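Local coordinates for protein restriction endonuclease EcoP15I, restriction subunit (Escherichia coli, PDB 4ZCF) that forms the ATP-driven restriction subunit of a type III restriction-modification enzyme, cleaving DNA downstream of one of two inversely oriented recognition sites, at residues I80-E85 / L263-T268; K380-L385 / I396-L401. All blocks are in the same frame, centred on the assembly; numbering follows the deposited sequence.

Interaction 1 of 2, residues I80-E85 / L263-T268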
# COMPACT_ATOMS: atom_id res chain seq x y z
N ILE C 80 -31.73 16.24 12.67
CA ILE C 80 -32.42 17.10 11.72
C ILE C 80 -32.88 16.22 10.53
O ILE C 80 -32.10 15.39 10.05
CB ILE C 80 -31.50 18.28 11.30
CG1 ILE C 80 -31.01 19.06 12.54
CG2 ILE C 80 -32.17 19.20 10.28
CD1 ILE C 80 -29.73 19.82 12.38
N ASP C 81 -34.15 16.38 10.08
CA ASP C 81 -34.68 15.58 8.98
C ASP C 81 -35.01 16.34 7.72
O ASP C 81 -35.59 17.42 7.77
CB ASP C 81 -35.88 14.74 9.42
CG ASP C 81 -35.53 13.74 10.50
OD1 ASP C 81 -34.40 13.21 10.48
OD2 ASP C 81 -36.40 13.48 11.36
N VAL C 82 -34.64 15.74 6.58
CA VAL C 82 -34.88 16.24 5.23
C VAL C 82 -35.57 15.11 4.47
O VAL C 82 -35.09 13.97 4.48
CB VAL C 82 -33.57 16.71 4.52
CG1 VAL C 82 -33.83 17.11 3.08
CG2 VAL C 82 -32.90 17.84 5.28
N SER C 83 -36.72 15.41 3.87
CA SER C 83 -37.50 14.45 3.10
C SER C 83 -37.57 14.87 1.64
O SER C 83 -38.11 15.93 1.30
CB SER C 83 -38.88 14.22 3.71
OG SER C 83 -39.57 13.22 2.98
N MET C 84 -36.96 14.06 0.78
CA MET C 84 -36.90 14.28 -0.67
C MET C 84 -37.20 13.00 -1.36
O MET C 84 -36.62 11.97 -1.01
CB MET C 84 -35.51 14.77 -1.09
CG MET C 84 -35.05 15.99 -0.35
SD MET C 84 -34.16 17.06 -1.44
CE MET C 84 -33.44 18.05 -0.33
N GLU C 85 -38.10 13.03 -2.34
CA GLU C 85 -38.44 11.82 -3.09
C GLU C 85 -37.30 11.36 -4.04
O GLU C 85 -36.38 12.12 -4.34
CB GLU C 85 -39.78 11.97 -3.83
CG GLU C 85 -40.56 10.68 -4.03
CD GLU C 85 -40.49 9.60 -2.96
OE1 GLU C 85 -41.22 9.70 -1.94
OE2 GLU C 85 -39.74 8.62 -3.17
N LEU C 263 -38.32 17.72 11.54
CA LEU C 263 -38.59 17.86 10.11
C LEU C 263 -38.41 19.30 9.68
O LEU C 263 -39.12 20.19 10.12
CB LEU C 263 -39.93 17.26 9.67
CG LEU C 263 -40.25 17.37 8.18
CD1 LEU C 263 -39.25 16.61 7.33
CD2 LEU C 263 -41.66 16.89 7.89
N VAL C 264 -37.40 19.50 8.83
CA VAL C 264 -36.96 20.80 8.36
C VAL C 264 -37.34 21.08 6.90
O VAL C 264 -37.58 22.23 6.54
CB VAL C 264 -35.45 20.92 8.72
CG1 VAL C 264 -34.53 20.96 7.51
CG2 VAL C 264 -35.20 22.06 9.67
N TYR C 265 -37.44 20.02 6.07
CA TYR C 265 -37.78 20.15 4.66
C TYR C 265 -38.53 18.91 4.17
O TYR C 265 -38.16 17.80 4.52
CB TYR C 265 -36.49 20.43 3.84
CG TYR C 265 -36.72 20.61 2.36
CD1 TYR C 265 -37.29 21.77 1.85
CD2 TYR C 265 -36.39 19.60 1.45
CE1 TYR C 265 -37.58 21.91 0.49
CE2 TYR C 265 -36.65 19.73 0.09
CZ TYR C 265 -37.23 20.90 -0.39
OH TYR C 265 -37.47 21.04 -1.73
N ARG C 266 -39.57 19.10 3.34
CA ARG C 266 -40.37 18.03 2.74
C ARG C 266 -40.76 18.30 1.28
O ARG C 266 -41.57 19.18 0.98
CB ARG C 266 -41.59 17.69 3.61
CG ARG C 266 -42.31 16.41 3.20
CD ARG C 266 -42.76 15.61 4.41
NE ARG C 266 -43.79 16.30 5.18
CZ ARG C 266 -45.10 16.06 5.08
NH1 ARG C 266 -45.55 15.15 4.22
NH2 ARG C 266 -45.96 16.74 5.82
N LEU C 267 -40.17 17.51 0.38
CA LEU C 267 -40.44 17.50 -1.05
C LEU C 267 -40.90 16.09 -1.29
O LEU C 267 -40.09 15.16 -1.31
CB LEU C 267 -39.16 17.79 -1.86
CG LEU C 267 -39.28 17.70 -3.38
CD1 LEU C 267 -40.11 18.86 -3.95
CD2 LEU C 267 -37.93 17.69 -4.01
N THR C 268 -42.20 15.95 -1.48
CA THR C 268 -42.91 14.70 -1.67
C THR C 268 -42.93 14.18 -3.07
O THR C 268 -42.54 14.86 -3.98
CB THR C 268 -44.36 14.86 -1.31
OG1 THR C 268 -44.90 15.92 -2.09
CG2 THR C 268 -44.48 15.19 0.14
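In the first RecA-like sheet of the helicase-like domain, the strand that enters the P-loop, 80-84, runs parallel to 263-267, an outermost strand of the sheet within this chain, with their axes 11° apart. Three good backbone bonds define the pairing: V264 N to D81 O, in the carbonyl plane at 3.0 Å; S83 N to Y265 O, with the donor above the plane; and L267 N to S83 O, 2.8 Å and nearly straight (172°). A weaker one, E85 N to L267 O, closes the end. A beta bulge moves the register by one residue between the D81-L263 and V82-Y265 pairs.

On the face bearing V82, M84, Y265 and L267, V82 CG1 reaches the edge of the tyrosine ring, 3.9 Å from Y265 CD2. M84, bent at chi2 (-142°), crosses the tyrosine at about a right angle, its CE 3.6 Å from Y265 CE2. M84 SD lies at the ring edge, 5.2 Å from the Y265 centroid, a Met-aromatic contact. K90 and T93 of helix 90-105 also touch the M84 side chain, which lies about 9 Å from the bound AMP.

On the opposite face, D81 forms a salt bridge with R251. Main-chain bonds thus set the register whatever the side chains, while tyrosine and methionine fill the face under helix 12-22.

Interaction 2 of 2, residues K380-L385 / I396-L401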
# COMPACT_ATOMS: atom_id res chain seq x y z
N LYS C 380 -40.02 -2.42 -30.40
CA LYS C 380 -40.90 -1.65 -31.29
C LYS C 380 -41.20 -0.24 -30.75
O LYS C 380 -41.22 0.73 -31.51
CB LYS C 380 -42.20 -2.41 -31.55
N GLU C 381 -41.39 -0.15 -29.41
CA GLU C 381 -41.67 1.11 -28.72
C GLU C 381 -40.43 1.99 -28.58
O GLU C 381 -40.57 3.22 -28.59
CB GLU C 381 -42.36 0.86 -27.36
CG GLU C 381 -43.75 0.23 -27.45
CD GLU C 381 -44.72 0.82 -28.46
OE1 GLU C 381 -44.99 2.04 -28.39
OE2 GLU C 381 -45.21 0.05 -29.32
N HIS C 382 -39.23 1.37 -28.48
CA HIS C 382 -37.94 2.08 -28.38
C HIS C 382 -37.60 2.84 -29.64
O HIS C 382 -37.26 4.01 -29.55
CB HIS C 382 -36.79 1.13 -28.02
CG HIS C 382 -35.51 1.83 -27.68
ND1 HIS C 382 -34.29 1.35 -28.11
CD2 HIS C 382 -35.30 2.97 -26.98
CE1 HIS C 382 -33.38 2.18 -27.63
NE2 HIS C 382 -33.94 3.18 -26.95
N PHE C 383 -37.70 2.17 -30.82
CA PHE C 383 -37.41 2.77 -32.13
C PHE C 383 -38.37 3.90 -32.47
O PHE C 383 -37.94 4.87 -33.11
CB PHE C 383 -37.31 1.71 -33.23
CG PHE C 383 -36.05 0.86 -33.15
CD1 PHE C 383 -36.02 -0.29 -32.37
CD2 PHE C 383 -34.90 1.21 -33.84
CE1 PHE C 383 -34.86 -1.07 -32.28
CE2 PHE C 383 -33.74 0.44 -33.75
CZ PHE C 383 -33.73 -0.70 -32.98
N LYS C 384 -39.63 3.83 -31.96
CA LYS C 384 -40.64 4.89 -32.10
C LYS C 384 -40.18 6.14 -31.32
O LYS C 384 -40.48 7.27 -31.72
CB LYS C 384 -42.01 4.41 -31.56
CG LYS C 384 -42.95 3.75 -32.58
CD LYS C 384 -43.44 4.67 -33.72
CE LYS C 384 -44.42 5.75 -33.31
NZ LYS C 384 -44.74 6.65 -34.44
N LEU C 385 -39.46 5.91 -30.21
CA LEU C 385 -38.92 6.97 -29.37
C LEU C 385 -37.55 7.40 -29.89
O LEU C 385 -37.21 8.58 -29.79
CB LEU C 385 -38.81 6.49 -27.91
CG LEU C 385 -38.67 7.57 -26.86
CD1 LEU C 385 -40.00 7.93 -26.24
CD2 LEU C 385 -37.74 7.13 -25.79
N ILE C 396 -31.26 13.56 -28.14
CA ILE C 396 -31.27 12.88 -26.85
C ILE C 396 -31.09 11.39 -27.15
O ILE C 396 -31.84 10.86 -27.96
CB ILE C 396 -32.60 13.14 -26.07
CG1 ILE C 396 -32.82 14.65 -25.82
CG2 ILE C 396 -32.66 12.36 -24.75
CD1 ILE C 396 -34.21 15.15 -26.18
N LYS C 397 -30.10 10.73 -26.51
CA LYS C 397 -29.87 9.30 -26.73
C LYS C 397 -30.72 8.47 -25.74
O LYS C 397 -30.44 8.47 -24.54
CB LYS C 397 -28.38 8.93 -26.63
CG LYS C 397 -28.11 7.48 -27.06
CD LYS C 397 -26.71 7.03 -26.69
CE LYS C 397 -26.46 5.63 -27.19
NZ LYS C 397 -25.12 5.13 -26.77
N PRO C 398 -31.78 7.77 -26.22
CA PRO C 398 -32.60 6.97 -25.30
C PRO C 398 -32.02 5.60 -25.01
O PRO C 398 -31.25 5.06 -25.81
CB PRO C 398 -33.96 6.89 -26.01
CG PRO C 398 -33.67 7.11 -27.46
CD PRO C 398 -32.27 7.64 -27.62
N LEU C 399 -32.38 5.03 -23.86
CA LEU C 399 -31.91 3.71 -23.46
C LEU C 399 -33.08 2.83 -23.01
O LEU C 399 -34.04 3.34 -22.42
CB LEU C 399 -30.83 3.79 -22.33
CG LEU C 399 -29.59 4.71 -22.50
CD1 LEU C 399 -28.76 4.74 -21.23
CD2 LEU C 399 -28.70 4.28 -23.66
N THR C 400 -32.98 1.52 -23.29
CA THR C 400 -33.92 0.49 -22.87
C THR C 400 -33.15 -0.46 -21.97
O THR C 400 -32.06 -0.93 -22.34
CB THR C 400 -34.62 -0.21 -24.07
OG1 THR C 400 -35.50 0.72 -24.71
CG2 THR C 400 -35.43 -1.44 -23.65
N LEU C 401 -33.69 -0.71 -20.77
CA LEU C 401 -33.11 -1.59 -19.77
C LEU C 401 -34.00 -2.79 -19.53
O LEU C 401 -35.16 -2.63 -19.14
CB LEU C 401 -32.84 -0.80 -18.47
CG LEU C 401 -32.40 -1.57 -17.21
CD1 LEU C 401 -31.07 -2.27 -17.41
CD2 LEU C 401 -32.31 -0.64 -16.03
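The imidazole of H382 has the T400 hydroxyl over one face and the P398 carbonyl at its edge. T400 OG1 stands 3.1 Å above the ring plane, displaced toward the rim, where H382 CG and CD2 are its nearest atoms. T400 CB also sits over the face, 4.2 Å from the H382 centroid and 7° off the normal, a CH-pi contact by position. At the edge, H382 NE2 donates a weak hydrogen bond to P398 O, at 3.5 Å and 149°.

The ring arrives there because H382 CG is anti to the backbone N (chi1 -171°), carrying the imidazole from the helix to the strand. One turn on, L385 CD2 touches P398 CB at 3.8 Å, and the same P398 CB lies 3.8 Å from H382 NE2. An alanine in place of H382 would remove the imidazole and would probably lose both the T400 CH-pi contact and the weak bond to P398, loosening the helix against the strand.

F497, on strand 497-501, meets the H382 ring edge-to-face. Helix 368-389 therefore lies against the second RecA-like sheet, where strand 399-404 runs between 497-501 and 513-518, and F514 of the latter touches both L385 and P398.

Both contacts are buried, but they belong to separate parallel sheets: centres are 34 Å apart and nearest atoms about 18 Å, so neither touches the other. Interaction 1 joins two strands of one sheet and buries 503 Å², with main-chain hydrogen bonds setting the register. Interaction 2 joins a helix to a strand over 212 Å² and depends on side chains meeting each other and one backbone carbonyl, its one cross-segment hydrogen bond being weak. Interaction 1 is nearer the chain centre and leads into the nucleotide-binding loop, whereas interaction 2 lies away from the annotated sites. Aromatic rings serve both, one met by the thioether end of a methionine, its methyl nearest, the other by a threonine.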